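Local coordinates for cytosolic phospholipase A2 delta (Homo sapiens, PDB 5IZ5), which hydrolyses the sn-2 ester of glycerophospholipids in a calcium-dependent way, with a preference for linoleic acid at that position, at residues Gln295-Arg300 and Cys357-Ser362; Asn461-Tyr466 and Pro666-Asp671. The protein carries 3 engineered substitutions. All blocks are in the same frame, centred on the assembly; numbering follows the deposited sequence.

Contact 1 (Gln295-Arg300 and Cys357-Ser362); sequences QAFLSR and CVTYFS
Leu298 and Phe297 of helix 292-313 pack on Thr359 and Tyr360, a buried, mainly apolar helix-on-sheet contact in the catalytic domain of the phospholipase. No hydrogen bond crosses it. Leu298 buries slightly more surface than its partners, and works through its branched end. Its CD2 lies 3.5 Å from CG2 of Thr359, closer than methyl groups usually sit. The same CD2 is 3.4 Å from OH of Tyr360 and 3.9 Å from its CZ. Leu298 crosses both of these side chains at about a right angle. The Thr359 methyl also packs on the Tyr360 ring: CG2 stands 3.7 Å above its plane, over the centre. With OG1 of Thr359 beside the backbone N (chi1 -66°), the methyl is the branch that meets Leu298. Phe297 uses its rim instead. Its CE2 lies 3.9 Å from Thr359 O, which sits at the ring edge near the ring plane. The Tyr360 hydroxyl has its polar partner in Glu294, one turn before Leu298 on the same helix. Val305, further along helix 292-313, also touches Thr359. Beneath the helix, strand 360-363 runs parallel to its neighbours, strand 327-331 and strand 463-471.

Contact 2 (Asn461-Tyr466 and Pro666-Asp671); sequences NPLPLY and PGRRLD. With SO4 (sulfate ion), chain N.
Arg668 turns CG away from its carbonyl carbon (chi1 -63°) and bends at chi2 (-139°), and Leu465 sets CG beside its backbone N, bringing the methyls to the guanidinium. This is a loop-to-sheet contact in the alpha/beta hydrolase domain, on its mixed sheet. The loop before strand 672-676 sends Arg668 toward strand 463-471; its side chain and that of Leu465 come from opposite directions. Leu465 covers one face of the guanidinium. Its CD1 stands 3.8 Å above the plane, over the centre, and its CD2 is 3.5 Å from NH2 of Arg668. Leu463 adds only a loose touch. The buried charge is answered by salt bridges from NE to Glu294 and from NH1 to Glu486; NH1 also bonds Ser662 O. With an alanine in place of Arg668, Glu294 and Glu486 would probably lose their cationic mate and a gap would open over the Leu465 methyls. On the loop, a sulfate, probably from crystallisation, lies by Gly667 and Arg669. Gly667 has positive phi (101°), where a CB would press on the preceding carbonyl O. Its N makes weak hydrogen bonds to sulfate O4 and O1. Sulfate O4 sits over one face of the Arg669 guanidinium, 3.2 Å from its NH1.

The centres of the two contacts are about 6 Å apart, on one side of the chain's centre. Both segments of contact 1 precede those of contact 2 in the sequence. Both contacts lie in the catalytic domain and share its mixed sheet, where strands 360-363 and 463-471 are parallel neighbours. Probable backbone hydrogen bonds join them directly, from Leu463 N to Thr359 O (2.9 Å) and from Leu465 N to Phe361 O (2.7 Å). Glu294 of helix 292-313 bonds both Tyr360 and Arg668, and the side chains of those two residues touch. Helix 292-313, strands 360-363 and 463-471 and Arg668 of the loop before strand 672-676 thus meet in one buried cluster, away from the annotated sites.

Contact 1 (Gln295-Arg300 and Cys357-Ser362)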
loop_
_atom_site.group_PDB
_atom_site.type_symbol
_atom_site.label_atom_id
_atom_site.label_comp_id
_atom_site.label_asym_id
_atom_site.label_seq_id
_atom_site.Cartn_x
_atom_site.Cartn_y
_atom_site.Cartn_z
ATOM N N GLN B 295 21.054 0.574 1.821
ATOM C CA GLN B 295 22.315 0.253 2.494
ATOM C C GLN B 295 23.439 1.189 2.060
ATOM O O GLN B 295 24.182 1.704 2.892
ATOM C CB GLN B 295 22.725 -1.186 2.220
ATOM C CG GLN B 295 21.919 -2.194 3.002
ATOM C CD GLN B 295 22.300 -3.618 2.650
ATOM O OE1 GLN B 295 23.485 -3.964 2.588
ATOM N NE2 GLN B 295 21.294 -4.462 2.423
ATOM N N ALA B 296 23.547 1.411 0.752
ATOM C CA ALA B 296 24.529 2.345 0.214
ATOM C C ALA B 296 24.275 3.753 0.733
ATOM O O ALA B 296 25.208 4.462 1.108
ATOM C CB ALA B 296 24.507 2.325 -1.305
ATOM N N PHE B 297 23.009 4.158 0.769
ATOM C CA PHE B 297 22.669 5.466 1.314
ATOM C C PHE B 297 23.140 5.596 2.764
ATOM O O PHE B 297 23.633 6.647 3.164
ATOM C CB PHE B 297 21.163 5.742 1.235
ATOM C CG PHE B 297 20.716 6.869 2.119
ATOM C CD1 PHE B 297 20.836 8.177 1.696
ATOM C CD2 PHE B 297 20.217 6.621 3.388
ATOM C CE1 PHE B 297 20.450 9.224 2.506
ATOM C CE2 PHE B 297 19.828 7.664 4.209
ATOM C CZ PHE B 297 19.943 8.967 3.767
ATOM N N LEU B 298 22.964 4.542 3.549
ATOM C CA LEU B 298 23.320 4.593 4.960
ATOM C C LEU B 298 24.803 4.876 5.158
ATOM O O LEU B 298 25.167 5.694 6.014
ATOM C CB LEU B 298 22.926 3.304 5.683
ATOM C CG LEU B 298 21.421 3.114 5.895
ATOM C CD1 LEU B 298 21.153 1.735 6.477
ATOM C CD2 LEU B 298 20.833 4.200 6.793
ATOM N N SER B 299 25.647 4.206 4.374
ATOM C CA SER B 299 27.094 4.458 4.417
ATOM C C SER B 299 27.400 5.913 4.091
ATOM O O SER B 299 28.177 6.556 4.790
ATOM C CB SER B 299 27.864 3.501 3.490
ATOM O OG SER B 299 27.657 3.778 2.107
ATOM N N ARG B 300 26.754 6.443 3.058
ATOM C CA ARG B 300 26.910 7.848 2.700
ATOM C C ARG B 300 26.408 8.778 3.810
ATOM O O ARG B 300 27.106 9.715 4.210
ATOM C CB ARG B 300 26.187 8.132 1.373
ATOM C CG ARG B 300 26.889 7.527 0.171
ATOM C CD ARG B 300 26.305 7.899 -1.181
ATOM N NE ARG B 300 24.838 8.003 -1.237
ATOM C CZ ARG B 300 24.013 7.051 -1.683
ATOM N NH1 ARG B 300 24.474 5.879 -2.104
ATOM N NH2 ARG B 300 22.704 7.273 -1.707
ATOM N N CYS B 357 22.310 15.275 11.754
ATOM C CA CYS B 357 22.406 14.054 12.551
ATOM C C CYS B 357 21.265 13.057 12.290
ATOM O O CYS B 357 21.277 11.957 12.837
ATOM C CB CYS B 357 22.440 14.398 14.044
ATOM S SG CYS B 357 23.759 15.537 14.533
ATOM N N VAL B 358 20.292 13.427 11.458
ATOM C CA VAL B 358 19.109 12.590 11.228
ATOM C C VAL B 358 19.297 11.676 10.021
ATOM O O VAL B 358 19.637 12.139 8.935
ATOM C CB VAL B 358 17.853 13.457 11.007
ATOM C CG1 VAL B 358 16.625 12.588 10.756
ATOM C CG2 VAL B 358 17.625 14.369 12.203
ATOM N N THR B 359 19.058 10.383 10.214
ATOM C CA THR B 359 19.164 9.401 9.133
ATOM C C THR B 359 17.828 9.196 8.406
ATOM O O THR B 359 17.785 9.200 7.173
ATOM C CB THR B 359 19.693 8.050 9.657
ATOM O OG1 THR B 359 21.043 8.217 10.101
ATOM C CG2 THR B 359 19.667 6.976 8.567
ATOM N N TYR B 360 16.748 9.034 9.172
ATOM C CA TYR B 360 15.430 8.726 8.614
ATOM C C TYR B 360 14.396 9.804 8.916
ATOM O O TYR B 360 14.422 10.431 9.974
ATOM C CB TYR B 360 14.933 7.404 9.172
ATOM C CG TYR B 360 15.717 6.193 8.720
ATOM C CD1 TYR B 360 15.734 5.812 7.386
ATOM C CD2 TYR B 360 16.415 5.412 9.635
ATOM C CE1 TYR B 360 16.438 4.696 6.968
ATOM C CE2 TYR B 360 17.119 4.290 9.230
ATOM C CZ TYR B 360 17.131 3.937 7.896
ATOM O OH TYR B 360 17.812 2.815 7.480
ATOM N N PHE B 361 13.467 9.999 7.984
ATOM C CA PHE B 361 12.442 11.035 8.099
ATOM C C PHE B 361 11.124 10.443 7.587
ATOM O O PHE B 361 10.922 10.323 6.380
ATOM C CB PHE B 361 12.906 12.271 7.309
ATOM C CG PHE B 361 11.975 13.463 7.362
ATOM C CD1 PHE B 361 10.835 13.492 8.163
ATOM C CD2 PHE B 361 12.270 14.587 6.600
ATOM C CE1 PHE B 361 10.008 14.606 8.171
ATOM C CE2 PHE B 361 11.452 15.701 6.614
ATOM C CZ PHE B 361 10.317 15.712 7.402
ATOM N N SER B 362 10.254 10.040 8.516
ATOM C CA SER B 362 8.967 9.426 8.176
ATOM C C SER B 362 7.797 10.376 8.425
ATOM O O SER B 362 7.834 11.226 9.331
ATOM C CB SER B 362 8.743 8.124 8.951
ATOM O OG SER B 362 8.430 8.376 10.308
#

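Contact 2 (Asn461-Tyr466 and Pro666-Asp671)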
loop_
_atom_site.group_PDB
_atom_site.type_symbol
_atom_site.label_atom_id
_atom_site.label_comp_id
_atom_site.label_asym_id
_atom_site.label_seq_id
_atom_site.Cartn_x
_atom_site.Cartn_y
_atom_site.Cartn_z
ATOM N N ASN B 461 20.808 14.482 2.658
ATOM C CA ASN B 461 19.529 14.633 3.348
ATOM C C ASN B 461 19.164 13.300 3.985
ATOM O O ASN B 461 19.727 12.267 3.610
ATOM C CB ASN B 461 18.416 15.059 2.378
ATOM C CG ASN B 461 18.640 16.438 1.776
ATOM O OD1 ASN B 461 18.486 17.458 2.447
ATOM N ND2 ASN B 461 18.962 16.477 0.487
ATOM N N PRO B 462 18.235 13.306 4.964
ATOM C CA PRO B 462 17.737 12.022 5.486
ATOM C C PRO B 462 16.903 11.264 4.444
ATOM O O PRO B 462 16.393 11.876 3.506
ATOM C CB PRO B 462 16.852 12.430 6.675
ATOM C CG PRO B 462 17.119 13.880 6.916
ATOM C CD PRO B 462 17.583 14.453 5.614
ATOM N N LEU B 463 16.776 9.953 4.606
ATOM C CA LEU B 463 15.902 9.153 3.742
ATOM C C LEU B 463 14.435 9.411 4.127
ATOM O O LEU B 463 14.055 9.172 5.275
ATOM C CB LEU B 463 16.205 7.660 3.879
ATOM C CG LEU B 463 15.312 6.733 3.040
ATOM C CD1 LEU B 463 15.698 6.790 1.575
ATOM C CD2 LEU B 463 15.387 5.302 3.525
ATOM N N PRO B 464 13.615 9.892 3.176
ATOM C CA PRO B 464 12.206 10.148 3.456
ATOM C C PRO B 464 11.342 8.899 3.288
ATOM O O PRO B 464 11.479 8.172 2.301
ATOM C CB PRO B 464 11.838 11.200 2.419
ATOM C CG PRO B 464 12.698 10.877 1.254
ATOM C CD PRO B 464 13.960 10.252 1.792
ATOM N N LEU B 465 10.461 8.660 4.254
ATOM C CA LEU B 465 9.585 7.493 4.257
ATOM C C LEU B 465 8.127 7.941 4.396
ATOM O O LEU B 465 7.743 8.545 5.402
ATOM C CB LEU B 465 9.974 6.556 5.399
ATOM C CG LEU B 465 11.386 5.954 5.264
ATOM C CD1 LEU B 465 11.942 5.502 6.605
ATOM C CD2 LEU B 465 11.394 4.804 4.266
ATOM N N TYR B 466 7.325 7.658 3.376
ATOM C CA TYR B 466 5.928 8.062 3.348
ATOM C C TYR B 466 5.073 6.806 3.513
ATOM O O TYR B 466 5.343 5.782 2.867
ATOM C CB TYR B 466 5.581 8.737 2.020
ATOM C CG TYR B 466 6.536 9.818 1.516
ATOM C CD1 TYR B 466 6.198 11.167 1.594
ATOM C CD2 TYR B 466 7.746 9.486 0.907
ATOM C CE1 TYR B 466 7.040 12.160 1.110
ATOM C CE2 TYR B 466 8.602 10.475 0.422
ATOM C CZ TYR B 466 8.244 11.810 0.522
ATOM O OH TYR B 466 9.071 12.806 0.036
ATOM N N PRO B 666 12.732 -4.182 9.614
ATOM C CA PRO B 666 13.992 -4.848 9.960
ATOM C C PRO B 666 15.206 -4.241 9.254
ATOM O O PRO B 666 15.136 -3.919 8.070
ATOM C CB PRO B 666 13.768 -6.291 9.497
ATOM C CG PRO B 666 12.293 -6.482 9.552
ATOM C CD PRO B 666 11.699 -5.148 9.194
ATOM N N GLY B 667 16.301 -4.076 9.989
ATOM C CA GLY B 667 17.516 -3.505 9.428
ATOM C C GLY B 667 17.727 -2.045 9.767
ATOM O O GLY B 667 18.861 -1.579 9.771
ATOM N N ARG B 668 16.655 -1.314 10.064
ATOM C CA ARG B 668 16.775 0.129 10.299
ATOM C C ARG B 668 17.415 0.478 11.654
ATOM O O ARG B 668 18.147 1.461 11.752
ATOM C CB ARG B 668 15.421 0.827 10.116
ATOM C CG ARG B 668 14.898 0.713 8.688
ATOM C CD ARG B 668 14.273 1.999 8.181
ATOM N NE ARG B 668 14.105 1.952 6.727
ATOM C CZ ARG B 668 12.951 1.791 6.083
ATOM N NH1 ARG B 668 11.803 1.673 6.744
ATOM N NH2 ARG B 668 12.943 1.752 4.754
ATOM N N ARG B 669 17.128 -0.314 12.685
ATOM C CA ARG B 669 17.812 -0.214 13.988
ATOM C C ARG B 669 17.850 1.195 14.560
ATOM O O ARG B 669 18.932 1.724 14.816
ATOM C CB ARG B 669 19.271 -0.685 13.895
ATOM C CG ARG B 669 19.575 -2.132 14.281
ATOM C CD ARG B 669 19.659 -3.034 13.070
ATOM N NE ARG B 669 20.333 -4.288 13.402
ATOM C CZ ARG B 669 20.787 -5.172 12.513
ATOM N NH1 ARG B 669 20.641 -4.970 11.204
ATOM N NH2 ARG B 669 21.392 -6.275 12.939
ATOM N N LEU B 670 16.695 1.802 14.782
ATOM C CA LEU B 670 16.681 3.153 15.326
ATOM C C LEU B 670 17.086 3.189 16.788
ATOM O O LEU B 670 16.656 2.355 17.592
ATOM C CB LEU B 670 15.330 3.845 15.113
ATOM C CG LEU B 670 15.361 4.494 13.729
ATOM C CD1 LEU B 670 14.691 3.604 12.696
ATOM C CD2 LEU B 670 14.763 5.883 13.759
ATOM N N ASP B 671 17.940 4.161 17.099
ATOM C CA ASP B 671 18.427 4.394 18.454
ATOM C C ASP B 671 17.668 5.537 19.103
ATOM O O ASP B 671 17.333 5.465 20.278
ATOM C CB ASP B 671 19.925 4.710 18.420
ATOM C CG ASP B 671 20.733 3.570 17.849
ATOM O OD1 ASP B 671 20.662 2.465 18.422
ATOM O OD2 ASP B 671 21.428 3.773 16.831
HETATM S S SO4 N . 16.700 -5.838 13.020
HETATM O O1 SO4 N . 16.502 -4.416 13.369
HETATM O O2 SO4 N . 17.264 -6.553 14.185
HETATM O O3 SO4 N . 15.396 -6.449 12.677
HETATM O O4 SO4 N . 17.640 -5.960 11.880
#